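Local coordinates for protein AimR transcriptional regulator (Bacillus phage phi3T, PDB 5ZVV) that activates transcription of the phage aimX locus as a homodimer, apparently favouring lysis, until the arbitrium peptide converts it to an inactive monomer and lysogeny follows, at residues R225-A230 with Q254-N259; K248-G253 with D267-F272. One frame throughout, in Å; residues are numbered along the deposited sequence.

Interaction 1: residues R225-A230 with Q254-N259; sequences RICFFA and QKYAKN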
loop_
_atom_site.group_PDB
_atom_site.type_symbol
_atom_site.label_atom_id
_atom_site.label_comp_id
_atom_site.label_asym_id
_atom_site.label_seq_id
_atom_site.Cartn_x
_atom_site.Cartn_y
_atom_site.Cartn_z
ATOM N N ARG A 225 -6.518 -1.947 27.744
ATOM C CA ARG A 225 -6.820 -1.908 26.315
ATOM C C ARG A 225 -6.081 -3.013 25.567
ATOM O O ARG A 225 -6.676 -3.745 24.760
ATOM C CB ARG A 225 -6.468 -0.528 25.747
ATOM C CG ARG A 225 -6.803 -0.331 24.268
ATOM C CD ARG A 225 -5.646 -0.754 23.356
ATOM N NE ARG A 225 -4.591 0.250 23.313
ATOM C CZ ARG A 225 -4.326 1.001 22.250
ATOM N NH1 ARG A 225 -3.355 1.901 22.300
ATOM N NH2 ARG A 225 -5.029 0.843 21.137
ATOM N N ILE A 226 -4.777 -3.148 25.828
ATOM C CA ILE A 226 -3.967 -4.152 25.145
ATOM C C ILE A 226 -4.533 -5.546 25.380
ATOM O O ILE A 226 -4.762 -6.309 24.436
ATOM C CB ILE A 226 -2.500 -4.058 25.601
ATOM C CG1 ILE A 226 -1.872 -2.738 25.140
ATOM C CG2 ILE A 226 -1.695 -5.259 25.092
ATOM C CD1 ILE A 226 -1.769 -2.592 23.634
ATOM N N CYS A 227 -4.775 -5.895 26.644
ATOM C CA CYS A 227 -5.243 -7.243 26.952
ATOM C C CYS A 227 -6.645 -7.481 26.408
ATOM O O CYS A 227 -6.953 -8.581 25.931
ATOM C CB CYS A 227 -5.202 -7.480 28.459
ATOM S SG CYS A 227 -3.541 -7.465 29.160
ATOM N N PHE A 228 -7.505 -6.460 26.468
ATOM C CA PHE A 228 -8.849 -6.584 25.914
ATOM C C PHE A 228 -8.799 -6.922 24.430
ATOM O O PHE A 228 -9.408 -7.901 23.983
ATOM C CB PHE A 228 -9.645 -5.297 26.147
ATOM C CG PHE A 228 -10.945 -5.252 25.395
ATOM C CD1 PHE A 228 -12.052 -5.946 25.858
ATOM C CD2 PHE A 228 -11.056 -4.533 24.217
ATOM C CE1 PHE A 228 -13.244 -5.920 25.160
ATOM C CE2 PHE A 228 -12.249 -4.502 23.517
ATOM C CZ PHE A 228 -13.341 -5.198 23.989
ATOM N N PHE A 229 -8.067 -6.125 23.645
ATOM C CA PHE A 229 -7.984 -6.423 22.220
ATOM C C PHE A 229 -7.206 -7.703 21.938
ATOM O O PHE A 229 -7.408 -8.316 20.885
ATOM C CB PHE A 229 -7.375 -5.242 21.466
ATOM C CG PHE A 229 -8.345 -4.119 21.246
ATOM C CD1 PHE A 229 -9.422 -4.282 20.387
ATOM C CD2 PHE A 229 -8.202 -2.914 21.909
ATOM C CE1 PHE A 229 -10.331 -3.261 20.185
ATOM C CE2 PHE A 229 -9.108 -1.884 21.713
ATOM C CZ PHE A 229 -10.173 -2.059 20.849
ATOM N N ALA A 230 -6.346 -8.135 22.860
ATOM C CA ALA A 230 -5.635 -9.393 22.671
ATOM C C ALA A 230 -6.583 -10.582 22.791
ATOM O O ALA A 230 -6.608 -11.459 21.917
ATOM C CB ALA A 230 -4.492 -9.502 23.675
ATOM N N GLN A 254 -13.386 -9.762 29.304
ATOM C CA GLN A 254 -14.373 -8.931 29.999
ATOM C C GLN A 254 -13.723 -8.046 31.058
ATOM O O GLN A 254 -13.999 -6.843 31.131
ATOM C CB GLN A 254 -15.451 -9.813 30.632
ATOM C CG GLN A 254 -16.417 -9.070 31.551
ATOM C CD GLN A 254 -17.199 -7.990 30.829
ATOM O OE1 GLN A 254 -17.976 -8.274 29.918
ATOM N NE2 GLN A 254 -16.992 -6.742 31.230
ATOM N N LYS A 255 -12.856 -8.625 31.891
ATOM C CA LYS A 255 -12.247 -7.876 32.986
ATOM C C LYS A 255 -11.378 -6.720 32.506
ATOM O O LYS A 255 -10.983 -5.886 33.328
ATOM C CB LYS A 255 -11.414 -8.819 33.859
ATOM C CG LYS A 255 -10.186 -9.379 33.158
ATOM C CD LYS A 255 -9.403 -10.330 34.052
ATOM C CE LYS A 255 -9.707 -11.786 33.715
ATOM N NZ LYS A 255 -9.315 -12.130 32.312
ATOM N N TYR A 256 -11.077 -6.646 31.211
ATOM C CA TYR A 256 -10.243 -5.593 30.653
ATOM C C TYR A 256 -11.045 -4.516 29.930
ATOM O O TYR A 256 -10.454 -3.557 29.425
ATOM C CB TYR A 256 -9.206 -6.198 29.696
ATOM C CG TYR A 256 -8.310 -7.237 30.339
ATOM C CD1 TYR A 256 -7.320 -6.867 31.240
ATOM C CD2 TYR A 256 -8.456 -8.587 30.043
ATOM C CE1 TYR A 256 -6.501 -7.810 31.831
ATOM C CE2 TYR A 256 -7.640 -9.538 30.628
ATOM C CZ TYR A 256 -6.664 -9.144 31.520
ATOM O OH TYR A 256 -5.849 -10.085 32.103
ATOM N N ALA A 257 -12.368 -4.650 29.861
ATOM C CA ALA A 257 -13.226 -3.659 29.218
ATOM C C ALA A 257 -13.663 -2.645 30.270
ATOM O O ALA A 257 -14.394 -2.985 31.205
ATOM C CB ALA A 257 -14.428 -4.333 28.561
ATOM N N LYS A 258 -13.214 -1.399 30.120
ATOM C CA LYS A 258 -13.425 -0.370 31.133
ATOM C C LYS A 258 -14.288 0.786 30.644
ATOM O O LYS A 258 -14.383 1.806 31.337
ATOM C CB LYS A 258 -12.078 0.161 31.631
ATOM C CG LYS A 258 -11.215 -0.899 32.291
ATOM C CD LYS A 258 -11.986 -1.617 33.387
ATOM C CE LYS A 258 -11.158 -2.726 34.017
ATOM N NZ LYS A 258 -11.929 -3.468 35.056
ATOM N N ASN A 259 -14.905 0.660 29.476
ATOM C CA ASN A 259 -15.781 1.687 28.938
ATOM C C ASN A 259 -16.844 1.001 28.086
ATOM O O ASN A 259 -16.642 -0.131 27.642
ATOM C CB ASN A 259 -15.004 2.723 28.113
ATOM C CG ASN A 259 -14.206 2.101 26.989
ATOM O OD1 ASN A 259 -14.768 1.628 26.004
ATOM N ND2 ASN A 259 -12.884 2.110 27.127
#
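Cys-227 and Phe-228, near the start of helix 224-237, pack against Tyr-256 and Ala-257 in the connection between helices 243-252 and 260-277, a turn of the all-helical, TPR-related AimR fold. The first kind of interaction is with the aromatic face. Cys-227 CB stands 3.4 Å from the centroid of the Tyr-256 ring and only 7° off its normal, a CH-pi contact almost directly over the ring centre. SG sits over the same face, 4.4 Å from that Tyr-256 centroid, and adds a sulfur-aromatic contact. The opposite face of the ring is covered toward its rim by the aliphatic CG of the neighbouring Lys-255, so the phenol is sandwiched between a cysteine and a lysine stem.

No hydrogen bond links the two segments; just beyond the contact, Asn-259 is the N-cap of helix 260-277, its OD1 accepting from the backbone N of His-262.

The second kind is apolar. Phe-228 CB meets Tyr-256 CB at 3.7 Å, where the backbones come closest, the two CA atoms being 5.0 Å apart. With CG anti to the backbone N (chi1 170°), the Phe-228 ring swings toward the loop and helix 260-277, where it stacks on His-262 and touches Leu-266. Ala-257 completes the contact, its CB lying 3.9 Å from both CD1 and CE1 of Phe-228.

Interaction 2: residues K248-G253 with D267-F272; sequences KAYIKG and DGALCF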
loop_
_atom_site.group_PDB
_atom_site.type_symbol
_atom_site.label_atom_id
_atom_site.label_comp_id
_atom_site.label_asym_id
_atom_site.label_seq_id
_atom_site.Cartn_x
_atom_site.Cartn_y
_atom_site.Cartn_z
ATOM N N LYS A 248 -14.708 -18.603 25.529
ATOM C CA LYS A 248 -13.896 -18.514 26.738
ATOM C C LYS A 248 -12.865 -17.395 26.632
ATOM O O LYS A 248 -12.616 -16.677 27.609
ATOM C CB LYS A 248 -13.221 -19.858 27.011
ATOM C CG LYS A 248 -12.705 -20.013 28.434
ATOM C CD LYS A 248 -12.503 -21.481 28.797
ATOM C CE LYS A 248 -11.435 -22.128 27.937
ATOM N NZ LYS A 248 -11.190 -23.549 28.316
ATOM N N ALA A 249 -12.264 -17.220 25.452
ATOM C CA ALA A 249 -11.323 -16.117 25.266
ATOM C C ALA A 249 -12.036 -14.769 25.324
ATOM O O ALA A 249 -11.588 -13.841 26.018
ATOM C CB ALA A 249 -10.580 -16.281 23.939
ATOM N N TYR A 250 -13.149 -14.642 24.592
ATOM C CA TYR A 250 -13.963 -13.433 24.663
ATOM C C TYR A 250 -14.280 -13.068 26.107
ATOM O O TYR A 250 -14.077 -11.927 26.533
ATOM C CB TYR A 250 -15.260 -13.623 23.876
ATOM C CG TYR A 250 -15.097 -13.615 22.376
ATOM C CD1 TYR A 250 -14.159 -12.797 21.760
ATOM C CD2 TYR A 250 -15.889 -14.424 21.574
ATOM C CE1 TYR A 250 -14.015 -12.787 20.385
ATOM C CE2 TYR A 250 -15.751 -14.423 20.202
ATOM C CZ TYR A 250 -14.815 -13.604 19.613
ATOM O OH TYR A 250 -14.684 -13.608 18.246
ATOM N N ILE A 251 -14.774 -14.039 26.880
ATOM C CA ILE A 251 -15.121 -13.777 28.274
ATOM C C ILE A 251 -13.885 -13.389 29.073
ATOM O O ILE A 251 -13.962 -12.550 29.979
ATOM C CB ILE A 251 -15.840 -14.998 28.881
ATOM C CG1 ILE A 251 -17.209 -15.186 28.226
ATOM C CG2 ILE A 251 -16.000 -14.840 30.384
ATOM C CD1 ILE A 251 -17.943 -16.422 28.698
ATOM N N LYS A 252 -12.725 -13.971 28.747
ATOM C CA LYS A 252 -11.487 -13.526 29.381
ATOM C C LYS A 252 -11.207 -12.058 29.090
ATOM O O LYS A 252 -10.543 -11.384 29.884
ATOM C CB LYS A 252 -10.307 -14.384 28.925
ATOM C CG LYS A 252 -10.235 -15.744 29.589
ATOM C CD LYS A 252 -9.029 -16.520 29.101
ATOM C CE LYS A 252 -9.031 -17.939 29.641
ATOM N NZ LYS A 252 -7.899 -18.730 29.084
ATOM N N GLY A 253 -11.698 -11.544 27.964
ATOM C CA GLY A 253 -11.550 -10.116 27.705
ATOM C C GLY A 253 -12.416 -9.209 28.569
ATOM O O GLY A 253 -12.183 -7.994 28.576
ATOM N N ASP A 267 -19.530 -7.647 23.531
ATOM C CA ASP A 267 -20.877 -8.169 23.342
ATOM C C ASP A 267 -21.143 -8.475 21.877
ATOM O O ASP A 267 -21.780 -9.480 21.552
ATOM C CB ASP A 267 -21.918 -7.170 23.857
ATOM C CG ASP A 267 -21.840 -6.951 25.356
ATOM O OD1 ASP A 267 -21.193 -7.755 26.056
ATOM O OD2 ASP A 267 -22.451 -5.970 25.835
ATOM N N GLY A 268 -20.668 -7.612 20.976
ATOM C CA GLY A 268 -20.838 -7.877 19.556
ATOM C C GLY A 268 -20.071 -9.101 19.093
ATOM O O GLY A 268 -20.550 -9.860 18.245
ATOM N N ALA A 269 -18.872 -9.311 19.640
ATOM C CA ALA A 269 -18.112 -10.509 19.299
ATOM C C ALA A 269 -18.851 -11.766 19.739
ATOM O O ALA A 269 -18.935 -12.745 18.984
ATOM C CB ALA A 269 -16.723 -10.454 19.937
ATOM N N LEU A 270 -19.401 -11.754 20.957
ATOM C CA LEU A 270 -20.143 -12.916 21.434
ATOM C C LEU A 270 -21.450 -13.095 20.674
ATOM O O LEU A 270 -21.906 -14.227 20.482
ATOM C CB LEU A 270 -20.410 -12.787 22.932
ATOM C CG LEU A 270 -19.199 -12.990 23.842
ATOM C CD1 LEU A 270 -19.472 -12.453 25.240
ATOM C CD2 LEU A 270 -18.833 -14.468 23.893
ATOM N N CYS A 271 -22.058 -11.992 20.238
ATOM C CA CYS A 271 -23.295 -12.060 19.472
ATOM C C CYS A 271 -23.051 -12.673 18.101
ATOM O O CYS A 271 -23.806 -13.547 17.653
ATOM C CB CYS A 271 -23.900 -10.661 19.344
ATOM S SG CYS A 271 -25.472 -10.604 18.476
ATOM N N PHE A 272 -21.992 -12.228 17.422
ATOM C CA PHE A 272 -21.617 -12.847 16.158
ATOM C C PHE A 272 -21.286 -14.320 16.351
ATOM O O PHE A 272 -21.704 -15.170 15.558
ATOM C CB PHE A 272 -20.429 -12.114 15.536
ATOM C CG PHE A 272 -20.063 -12.621 14.171
ATOM C CD1 PHE A 272 -20.845 -12.305 13.071
ATOM C CD2 PHE A 272 -18.945 -13.418 13.985
ATOM C CE1 PHE A 272 -20.514 -12.770 11.808
ATOM C CE2 PHE A 272 -18.607 -13.887 12.725
ATOM C CZ PHE A 272 -19.395 -13.561 11.636
HETATM O O HOH W 1 -17.106 -13.078 17.150
#
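Tyr-250 lies across Ala-269 and Leu-270 and joins the last turns of helix 243-252 to the middle of helix 260-277, two successive helices of the TPR-like array. The methyl of Ala-269 sits over one face of the phenol ring, 3.8 Å from CB to the Tyr-250 centroid and 18° off the normal. This CH-pi contact is displaced toward the rim on the hydroxyl side, and its shortest approach is 3.6 Å between Ala-269 CB and Tyr-250 CE1. The root of the tyrosine is met instead by Leu-270, whose CD2 branch lies 3.7 Å from Tyr-250 CB and equally near CD2 of the ring. Leucine and tyrosine run antiparallel alongside one another, the leucine reaching toward helix 243-252 and the phenol over helix 260-277.

The Tyr-250 torsion (chi1 -73°) places CG anti to the carbonyl carbon, which sends the ring out to Ala-269. At the far end a water donates to Tyr-250 OH (2.7 Å from the water oxygen) and to Ala-269 O (2.6 Å from it). The same hydroxyl is hydrogen-bonded to Asn-236 OD1, so it is held directly by helix 224-237 and, through the water, by helix 260-277.

Around this pair, Leu-266 and Leu-273 of helix 260-277 also pack on Tyr-250, Leu-232 of helix 224-237 on Ala-269, and Trp-283 on Leu-270. No direct hydrogen bond links the segments, and the side-chain contact is CH-pi and apolar. With Asn-236 and the water satisfying its hydroxyl, the buried tyrosine can keep its ring packed on Ala-269, and rotation of the phenol is probably restricted.

Overall arrangement
The two interactions share three consecutive helices, 224-237, 243-252 and 260-277, of the TPR-related array. Their segments alternate along the chain: 225-230, then 248-253, which runs straight into 254-259, and finally 267-272. Interaction 1 thus fixes the turn after helix 243-252 against the first of these helices, while interaction 2 joins helix 243-252 itself to the third. Their centres are about 11 Å apart and they touch directly, Phe-228 CD1 of interaction 1 lying 3.4 Å from Gly-253 O of interaction 2. Neither is touched by the second subunit of the dimer, so both belong to the internal packing of each chain's helical scaffold.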